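Local coordinates for protein short-chain dehydrogenase/reductase SDR (Paraburkholderia phymatum, PDB 5VA8) that binds NADP and probably catalyses NADP(H)-dependent oxidation or reduction, as a Rossmann-fold member of the short-chain dehydrogenase/reductase family, at residues Arg142-Thr147 with Phe242-His247; Val175-Ala180 with Thr252-Leu257. All coordinates share one frame; numbering follows the deposited sequence.

Interaction 1: residues Arg142-Thr147 with Phe242-His247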
ATOM      1  N   ARG A 142       0.791  22.004 -12.612  1.00 12.01           N
ATOM      2  CA  ARG A 142       0.009  20.788 -12.413  1.00 10.64           C
ATOM      3  C   ARG A 142       0.428  19.771 -13.451  1.00 12.60           C
ATOM      4  O   ARG A 142       0.375  20.055 -14.653  1.00 13.75           O
ATOM      5  CB  ARG A 142      -1.495  21.054 -12.539  1.00 12.66           C
ATOM      6  CG  ARG A 142      -2.049  22.080 -11.565  1.00 12.60           C
ATOM      7  CD  ARG A 142      -2.140  21.497 -10.164  1.00 10.20           C
ATOM      8  NE  ARG A 142      -2.843  22.368  -9.218  1.00 12.55           N
ATOM      9  CZ  ARG A 142      -2.247  23.227  -8.395  1.00 13.66           C
ATOM     10  NH1 ARG A 142      -0.920  23.364  -8.399  1.00 12.93           N
ATOM     11  NH2 ARG A 142      -2.979  23.952  -7.550  1.00 14.72           N
ATOM     12  N   VAL A 143       0.844  18.597 -12.999  1.00 10.52           N
ATOM     13  CA  VAL A 143       1.118  17.471 -13.885  1.00 10.02           C
ATOM     14  C   VAL A 143       0.197  16.339 -13.468  1.00 10.99           C
ATOM     15  O   VAL A 143       0.147  15.987 -12.283  1.00 11.65           O
ATOM     16  CB  VAL A 143       2.583  17.011 -13.811  1.00 12.28           C
ATOM     17  CG1 VAL A 143       2.803  15.802 -14.738  1.00 13.07           C
ATOM     18  CG2 VAL A 143       3.544  18.163 -14.162  1.00 11.17           C
ATOM     19  N   VAL A 144      -0.527  15.775 -14.432  1.00 10.48           N
ATOM     20  CA  VAL A 144      -1.380  14.610 -14.208  1.00 10.15           C
ATOM     21  C   VAL A 144      -0.930  13.541 -15.186  1.00 12.01           C
ATOM     22  O   VAL A 144      -0.987  13.754 -16.405  1.00 12.87           O
ATOM     23  CB  VAL A 144      -2.871  14.931 -14.404  1.00 12.20           C
ATOM     24  CG1 VAL A 144      -3.709  13.652 -14.284  1.00 13.69           C
ATOM     25  CG2 VAL A 144      -3.337  15.974 -13.385  1.00 12.70           C
ATOM     26  N   ASN A 145      -0.499  12.396 -14.669  1.00 11.66           N
ATOM     27  CA  ASN A 145      -0.076  11.278 -15.511  1.00 10.90           C
ATOM     28  C   ASN A 145      -1.201  10.253 -15.582  1.00 11.80           C
ATOM     29  O   ASN A 145      -1.611   9.708 -14.554  1.00 10.81           O
ATOM     30  CB  ASN A 145       1.190  10.623 -14.958  1.00  9.50           C
ATOM     31  CG  ASN A 145       2.293  11.623 -14.720  1.00 12.34           C
ATOM     32  OD1 ASN A 145       2.771  12.247 -15.663  1.00 12.59           O
ATOM     33  ND2 ASN A 145       2.696  11.787 -13.465  1.00 12.45           N
ATOM     34  N   ILE A 146      -1.682   9.968 -16.790  1.00 10.93           N
ATOM     35  CA  ILE A 146      -2.665   8.902 -16.962  1.00 10.12           C
ATOM     36  C   ILE A 146      -1.910   7.585 -16.972  1.00 11.52           C
ATOM     37  O   ILE A 146      -1.078   7.350 -17.857  1.00 12.88           O
ATOM     38  CB  ILE A 146      -3.462   9.080 -18.260  1.00 11.52           C
ATOM     39  CG1 ILE A 146      -4.268  10.379 -18.227  1.00 10.65           C
ATOM     40  CG2 ILE A 146      -4.366   7.853 -18.503  1.00 12.96           C
ATOM     41  CD1 ILE A 146      -5.007  10.652 -19.542  1.00 11.12           C
ATOM     42  N   THR A 147      -2.183   6.728 -15.981  1.00 12.47           N
ATOM     43  CA  THR A 147      -1.473   5.457 -15.891  1.00 12.45           C
ATOM     44  C   THR A 147      -2.485   4.329 -16.036  1.00 13.45           C
ATOM     45  O   THR A 147      -3.100   4.209 -17.103  1.00 12.18           O
ATOM     46  CB  THR A 147      -0.637   5.357 -14.603  1.00 11.71           C
ATOM     47  OG1 THR A 147      -1.462   5.444 -13.432  1.00 12.16           O
ATOM     48  CG2 THR A 147       0.409   6.490 -14.572  1.00 11.40           C
ATOM     49  N   PHE A 242     -10.199  18.632 -11.643  1.00 15.43           N
ATOM     50  CA  PHE A 242     -10.102  18.972 -10.226  1.00 15.77           C
ATOM     51  C   PHE A 242      -8.648  18.962  -9.753  1.00 13.84           C
ATOM     52  O   PHE A 242      -8.213  19.879  -9.041  1.00 13.95           O
ATOM     53  CB  PHE A 242     -10.943  18.033  -9.366  1.00 15.90           C
ATOM     54  CG  PHE A 242     -10.936  18.434  -7.923  1.00 13.69           C
ATOM     55  CD1 PHE A 242     -11.755  19.458  -7.490  1.00 16.30           C
ATOM     56  CD2 PHE A 242     -10.033  17.873  -7.036  1.00 16.27           C
ATOM     57  CE1 PHE A 242     -11.733  19.878  -6.158  1.00 17.01           C
ATOM     58  CE2 PHE A 242     -10.001  18.294  -5.706  1.00 15.51           C
ATOM     59  CZ  PHE A 242     -10.849  19.292  -5.278  1.00 15.79           C
ATOM     60  N   LEU A 243      -7.878  17.938 -10.139  1.00 13.58           N
ATOM     61  CA  LEU A 243      -6.465  17.906  -9.760  1.00 12.94           C
ATOM     62  C   LEU A 243      -5.723  19.115 -10.302  1.00 13.32           C
ATOM     63  O   LEU A 243      -4.777  19.603  -9.669  1.00 15.43           O
ATOM     64  CB  LEU A 243      -5.787  16.633 -10.270  1.00 13.69           C
ATOM     65  CG  LEU A 243      -6.078  15.345  -9.501  1.00 11.94           C
ATOM     66  CD1 LEU A 243      -5.492  14.162 -10.264  1.00 16.11           C
ATOM     67  CD2 LEU A 243      -5.522  15.409  -8.081  1.00 14.16           C
ATOM     68  N   CYS A 244      -6.138  19.614 -11.458  1.00 13.64           N
ATOM     69  CA  CYS A 244      -5.448  20.741 -12.062  1.00 12.66           C
ATOM     70  C   CYS A 244      -5.885  22.080 -11.494  1.00 14.72           C
ATOM     71  O   CYS A 244      -5.327  23.106 -11.892  1.00 15.46           O
ATOM     72  CB  CYS A 244      -5.663  20.732 -13.579  1.00 10.88           C
ATOM     73  SG  CYS A 244      -4.845  19.352 -14.423  1.00 15.19           S
ATOM     74  N   SER A 245      -6.841  22.092 -10.569  1.00 15.10           N
ATOM     75  CA  SER A 245      -7.462  23.322 -10.103  1.00 14.37           C
ATOM     76  C   SER A 245      -6.665  23.961  -8.968  1.00 14.80           C
ATOM     77  O   SER A 245      -5.751  23.372  -8.380  1.00 13.70           O
ATOM     78  CB  SER A 245      -8.884  23.052  -9.616  1.00 16.07           C
ATOM     79  OG  SER A 245      -8.850  22.436  -8.332  1.00 15.27           O
ATOM     80  N   VAL A 246      -7.073  25.186  -8.628  1.00 15.36           N
ATOM     81  CA  VAL A 246      -6.502  25.870  -7.472  1.00 15.45           C
ATOM     82  C   VAL A 246      -6.990  25.290  -6.160  1.00 16.49           C
ATOM     83  O   VAL A 246      -6.538  25.734  -5.098  1.00 18.76           O
ATOM     84  CB  VAL A 246      -6.811  27.378  -7.523  1.00 16.48           C
ATOM     85  CG1 VAL A 246      -6.277  27.974  -8.827  1.00 20.04           C
ATOM     86  CG2 VAL A 246      -8.322  27.639  -7.352  1.00 18.36           C
ATOM     87  N   HIS A 247      -7.896  24.312  -6.194  1.00 14.67           N
ATOM     88  CA  HIS A 247      -8.391  23.677  -4.979  1.00 14.55           C
ATOM     89  C   HIS A 247      -7.698  22.356  -4.678  1.00 15.34           C
ATOM     90  O   HIS A 247      -8.049  21.699  -3.691  1.00 17.47           O
ATOM     91  CB  HIS A 247      -9.902  23.457  -5.079  1.00 20.41           C
ATOM     92  CG  HIS A 247     -10.652  24.700  -5.430  1.00 21.08           C
ATOM     93  ND1 HIS A 247     -10.658  25.818  -4.622  1.00 23.40           N
ATOM     94  CD2 HIS A 247     -11.388  25.020  -6.521  1.00 24.34           C
ATOM     95  CE1 HIS A 247     -11.382  26.765  -5.191  1.00 27.24           C
ATOM     96  NE2 HIS A 247     -11.833  26.307  -6.346  1.00 26.41           N
TER
HETATM   97  O   HOH W   1      -3.720  26.288  -5.739  1.00 25.04           O

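Interaction 2: residues Val175-Ala180 with Thr252-Leu257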
ATOM      1  N   VAL A 175       9.890  12.887  -7.640  1.00 12.08           N
ATOM      2  CA  VAL A 175       9.888  14.230  -8.209  0.84 11.11           C
ATOM      3  C   VAL A 175       8.713  15.049  -7.671  1.00 12.59           C
ATOM      4  O   VAL A 175       8.843  16.257  -7.446  1.00 13.94           O
ATOM      5  CB  VAL A 175       9.907  14.173  -9.752  0.84 14.19           C
ATOM      6  CG1 VAL A 175       8.658  13.527 -10.308  0.84 15.49           C
ATOM      7  CG2 VAL A 175      10.088  15.577 -10.332  0.84 12.53           C
ATOM      8  N   ALA A 176       7.559  14.414  -7.435  1.00 11.54           N
ATOM      9  CA  ALA A 176       6.436  15.152  -6.848  1.00 12.69           C
ATOM     10  C   ALA A 176       6.857  15.823  -5.546  1.00 15.87           C
ATOM     11  O   ALA A 176       6.582  17.007  -5.314  1.00 15.93           O
ATOM     12  CB  ALA A 176       5.246  14.219  -6.603  1.00 12.38           C
ATOM     13  N   ARG A 177       7.551  15.093  -4.687  1.00 12.12           N
ATOM     14  CA  ARG A 177       7.891  15.705  -3.408  1.00 13.07           C
ATOM     15  C   ARG A 177       9.032  16.708  -3.549  1.00 13.44           C
ATOM     16  O   ARG A 177       9.091  17.682  -2.790  1.00 15.16           O
ATOM     17  CB  ARG A 177       8.190  14.600  -2.401  1.00 15.66           C
ATOM     18  CG  ARG A 177       6.884  13.886  -1.995  1.00 20.16           C
ATOM     19  CD  ARG A 177       7.104  12.458  -1.589  1.00 20.74           C
ATOM     20  NE  ARG A 177       5.879  11.815  -1.115  1.00 18.31           N
ATOM     21  CZ  ARG A 177       5.127  11.002  -1.853  1.00 20.10           C
ATOM     22  NH1 ARG A 177       5.457  10.749  -3.113  1.00 15.35           N
ATOM     23  NH2 ARG A 177       4.049  10.438  -1.332  1.00 18.62           N
ATOM     24  N   LYS A 178       9.904  16.513  -4.540  1.00 15.11           N
ATOM     25  CA  LYS A 178      11.029  17.417  -4.773  1.00 13.54           C
ATOM     26  C   LYS A 178      10.559  18.805  -5.195  1.00 12.01           C
ATOM     27  O   LYS A 178      11.118  19.822  -4.752  1.00 15.00           O
ATOM     28  CB  LYS A 178      11.941  16.811  -5.846  1.00 16.21           C
ATOM     29  CG  LYS A 178      13.134  17.672  -6.220  1.00 20.98           C
ATOM     30  CD  LYS A 178      14.035  17.846  -5.015  1.00 28.77           C
ATOM     31  CE  LYS A 178      15.419  17.288  -5.272  1.00 36.98           C
ATOM     32  NZ  LYS A 178      16.270  17.431  -4.060  1.00 34.11           N
ATOM     33  N   VAL A 179       9.552  18.874  -6.071  1.00 13.13           N
ATOM     34  CA  VAL A 179       9.128  20.145  -6.647  1.00 14.07           C
ATOM     35  C   VAL A 179       7.959  20.766  -5.900  1.00 15.69           C
ATOM     36  O   VAL A 179       7.570  21.907  -6.203  1.00 15.65           O
ATOM     37  CB  VAL A 179       8.775  20.001  -8.145  1.00 14.43           C
ATOM     38  CG1 VAL A 179       9.962  19.442  -8.909  1.00 16.90           C
ATOM     39  CG2 VAL A 179       7.545  19.115  -8.340  1.00 13.55           C
ATOM     40  N   ALA A 180       7.405  20.064  -4.915  1.00 13.71           N
ATOM     41  CA  ALA A 180       6.263  20.600  -4.179  1.00 14.23           C
ATOM     42  C   ALA A 180       6.507  21.955  -3.511  1.00 14.01           C
ATOM     43  O   ALA A 180       5.524  22.706  -3.363  1.00 14.14           O
ATOM     44  CB  ALA A 180       5.799  19.575  -3.128  1.00 14.72           C
ATOM     45  N   THR A 252      -0.392  16.109  -3.714  1.00 10.73           N
ATOM     46  CA  THR A 252       0.703  15.806  -4.628  1.00 10.88           C
ATOM     47  C   THR A 252       1.296  14.441  -4.307  1.00 12.55           C
ATOM     48  O   THR A 252       1.213  13.951  -3.175  1.00 13.02           O
ATOM     49  CB  THR A 252       1.791  16.893  -4.623  1.00 12.26           C
ATOM     50  OG1 THR A 252       2.613  16.705  -5.779  1.00 11.13           O
ATOM     51  CG2 THR A 252       2.677  16.838  -3.347  1.00 12.91           C
ATOM     52  N   GLY A 253       1.858  13.810  -5.337  1.00 11.52           N
ATOM     53  CA  GLY A 253       2.378  12.466  -5.164  1.00 11.87           C
ATOM     54  C   GLY A 253       1.318  11.407  -4.965  1.00 10.32           C
ATOM     55  O   GLY A 253       1.632  10.324  -4.463  1.00 12.68           O
ATOM     56  N   GLN A 254       0.074  11.686  -5.337  1.00 10.14           N
ATOM     57  CA  GLN A 254      -1.031  10.776  -5.061  1.00 10.74           C
ATOM     58  C   GLN A 254      -1.423   9.991  -6.303  1.00 12.92           C
ATOM     59  O   GLN A 254      -1.343  10.485  -7.435  1.00 13.75           O
ATOM     60  CB  GLN A 254      -2.244  11.538  -4.527  1.00 11.95           C
ATOM     61  CG  GLN A 254      -1.953  12.237  -3.183  1.00 10.89           C
ATOM     62  CD  GLN A 254      -1.241  11.323  -2.185  1.00 12.48           C
ATOM     63  OE1 GLN A 254      -1.769  10.268  -1.803  1.00 14.38           O
ATOM     64  NE2 GLN A 254      -0.035  11.712  -1.774  1.00 12.73           N
ATOM     65  N   ASN A 255      -1.846   8.752  -6.065  1.00 12.67           N
ATOM     66  CA  ASN A 255      -2.331   7.849  -7.100  1.00 10.73           C
ATOM     67  C   ASN A 255      -3.833   7.724  -6.908  1.00 13.12           C
ATOM     68  O   ASN A 255      -4.292   7.049  -5.986  1.00 17.84           O
ATOM     69  CB  ASN A 255      -1.619   6.505  -6.995  1.00 12.44           C
ATOM     70  CG  ASN A 255      -0.179   6.613  -7.421  1.00 11.61           C
ATOM     71  OD1 ASN A 255       0.119   6.608  -8.611  1.00 11.96           O
ATOM     72  ND2 ASN A 255       0.723   6.776  -6.455  1.00 13.84           N
ATOM     73  N   TRP A 256      -4.597   8.391  -7.773  1.00 12.46           N
ATOM     74  CA  TRP A 256      -6.057   8.386  -7.680  1.00 13.29           C
ATOM     75  C   TRP A 256      -6.591   7.277  -8.572  1.00 14.02           C
ATOM     76  O   TRP A 256      -6.546   7.388  -9.798  1.00 13.58           O
ATOM     77  CB  TRP A 256      -6.642   9.731  -8.104  1.00 14.10           C
ATOM     78  CG  TRP A 256      -6.704  10.775  -7.016  1.00 14.09           C
ATOM     79  CD1 TRP A 256      -6.106  10.736  -5.803  1.00 16.09           C
ATOM     80  CD2 TRP A 256      -7.437  12.004  -7.071  1.00 14.65           C
ATOM     81  NE1 TRP A 256      -6.419  11.880  -5.079  1.00 16.12           N
ATOM     82  CE2 TRP A 256      -7.240  12.665  -5.840  1.00 16.83           C
ATOM     83  CE3 TRP A 256      -8.252  12.598  -8.036  1.00 17.79           C
ATOM     84  CZ2 TRP A 256      -7.828  13.900  -5.553  1.00 18.91           C
ATOM     85  CZ3 TRP A 256      -8.834  13.825  -7.747  1.00 25.74           C
ATOM     86  CH2 TRP A 256      -8.616  14.457  -6.521  1.00 20.69           C
ATOM     87  N   LEU A 257      -7.113   6.222  -7.960  1.00 14.47           N
ATOM     88  CA  LEU A 257      -7.674   5.101  -8.700  1.00 13.81           C
ATOM     89  C   LEU A 257      -9.154   5.372  -8.953  1.00 10.88           C
ATOM     90  O   LEU A 257      -9.917   5.622  -8.010  1.00 14.34           O
ATOM     91  CB  LEU A 257      -7.469   3.816  -7.901  1.00 13.13           C
ATOM     92  CG  LEU A 257      -8.016   2.508  -8.447  1.00 13.73           C
ATOM     93  CD1 LEU A 257      -7.329   2.149  -9.751  1.00 12.69           C
ATOM     94  CD2 LEU A 257      -7.818   1.423  -7.396  1.00 16.44           C
TER
HETATM   95  O   HOH W   2       4.645  18.187  -6.460  1.00 17.41           O
HETATM   96  O   HOH W   3       3.853   8.906  -4.836  1.00 14.78           O
HETATM   97  O   HOH W   4       1.269   8.501  -2.009  1.00 17.99           O

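Interaction 1: residues Arg142-Thr147 with Phe242-His247
Arg142, near the start of strand 141-146, reaches over the turn that follows helix 233-243 and binds a backbone carbonyl there. Its CG lies anti to the carbonyl carbon, and a bend at chi2 (-74°) carries the chain across that turn. The methylenes pass close to two of its carbonyl oxygens, with Arg142 CD 3.3 Å from Leu243 O and Arg142 CG 3.5 Å from Cys244 O. The guanidinium then takes a side-on grip on a single carbonyl: Arg142 NE reaches Ser245 O at 3.2 Å, and Arg142 NH2 reaches Ser245 O at 3.0 Å. The oxygen lies in the guanidinium plane, whereas both nitrogens stand above the carbonyl plane. Water 1 joins the same edge, giving a proton to Val246 O and weakly accepting from NH2.

Two residues along the strand, Val144 adds the apolar part. Its CG2 touches both Cys244 SG, at 3.8 Å, and Leu243 CB, at 4.0 Å, its side chain crossing that of Leu243 at about a right angle. Within the turn, Ser245 OG donates to Phe242 O on a lone pair and accepts from His247 N, the latter an ST turn. The contact packs a helix end and its following turn onto an inner strand of the parallel Rossmann sheet. The buried positive charge is met by a backbone carbonyl oxygen, whose dipole would probably stabilise it, although the buried Cys244 O has no hydrogen-bonding partner in the model.

Interaction 2: residues Val175-Ala180 with Thr252-Leu257
The last turns of helix 159-179 approach the loop that leads into strand 255-258, the last strand of the parallel Rossmann sheet, and the backbones come nearest at Ala176 and Gly253, whose CA atoms are 5.1 Å apart. Gly253 has a positive phi (70°), and with no side chain its backbone comes right up to Ala176 and the Arg177 guanidinium.

Ala176 supplies the matching small surface: its CB sits 3.6 Å from Gly253 N and 3.7 Å from Thr252 OG1. One turn on, Ala180 CB rests 4.2 Å from Thr252 CG2. Thr252 holds OG1 anti to its backbone N (chi1 -164°), which puts CG2 in the crowded position between N and the carbonyl carbon. This hydroxyl pairs with Ile186 N of the neighbouring strand and also meets water 2, which donates to Ala176 O at 2.5 Å, a short bond.

Arg177 runs extended from CG to NE alongside the loop, and its guanidinium meets Gly253 O through water. Water 3 lies in the guanidinium plane, accepts from Arg177 NH1 at 3.0 Å and donates to Gly253 O at 2.7 Å; water 4 makes a longer, weak link from NH2. Direct bonds join NH1 to Ala173 O and NH2 to Tyr263 O of the second subunit. Gln254 curls back so that its NE2 donates to Thr252 O at 2.9 Å, nearly straight (165°), linking the residues on either side of Gly253.

Helix and loop thus meet through small side chains and backbone, with water mediating their polar contacts, while the bond from Arg177 NH2 to Tyr263 O of the second subunit carries the same surface into the subunit interface.

From the N terminus the chain meets strand 141-146, then helix 159-179, helix 233-243 and strand 255-258. Interaction 1 closes a loop of 94 residues from the first of these to the end of the third; interaction 2 closes one of 71 residues from the second to the fourth. Their segments alternate, so the two loops cross rather than nest. Interaction 1 ties an inner strand of the parallel Rossmann sheet to helix 233-243, and interaction 2 ties helix 159-179 to the approach to the strand outermost in this chain. They touch where Leu243 CD2 packs 3.6 Å from Trp256 CH2, and both reach the second subunit, where Phe242 and Trp256 each meet their counterparts.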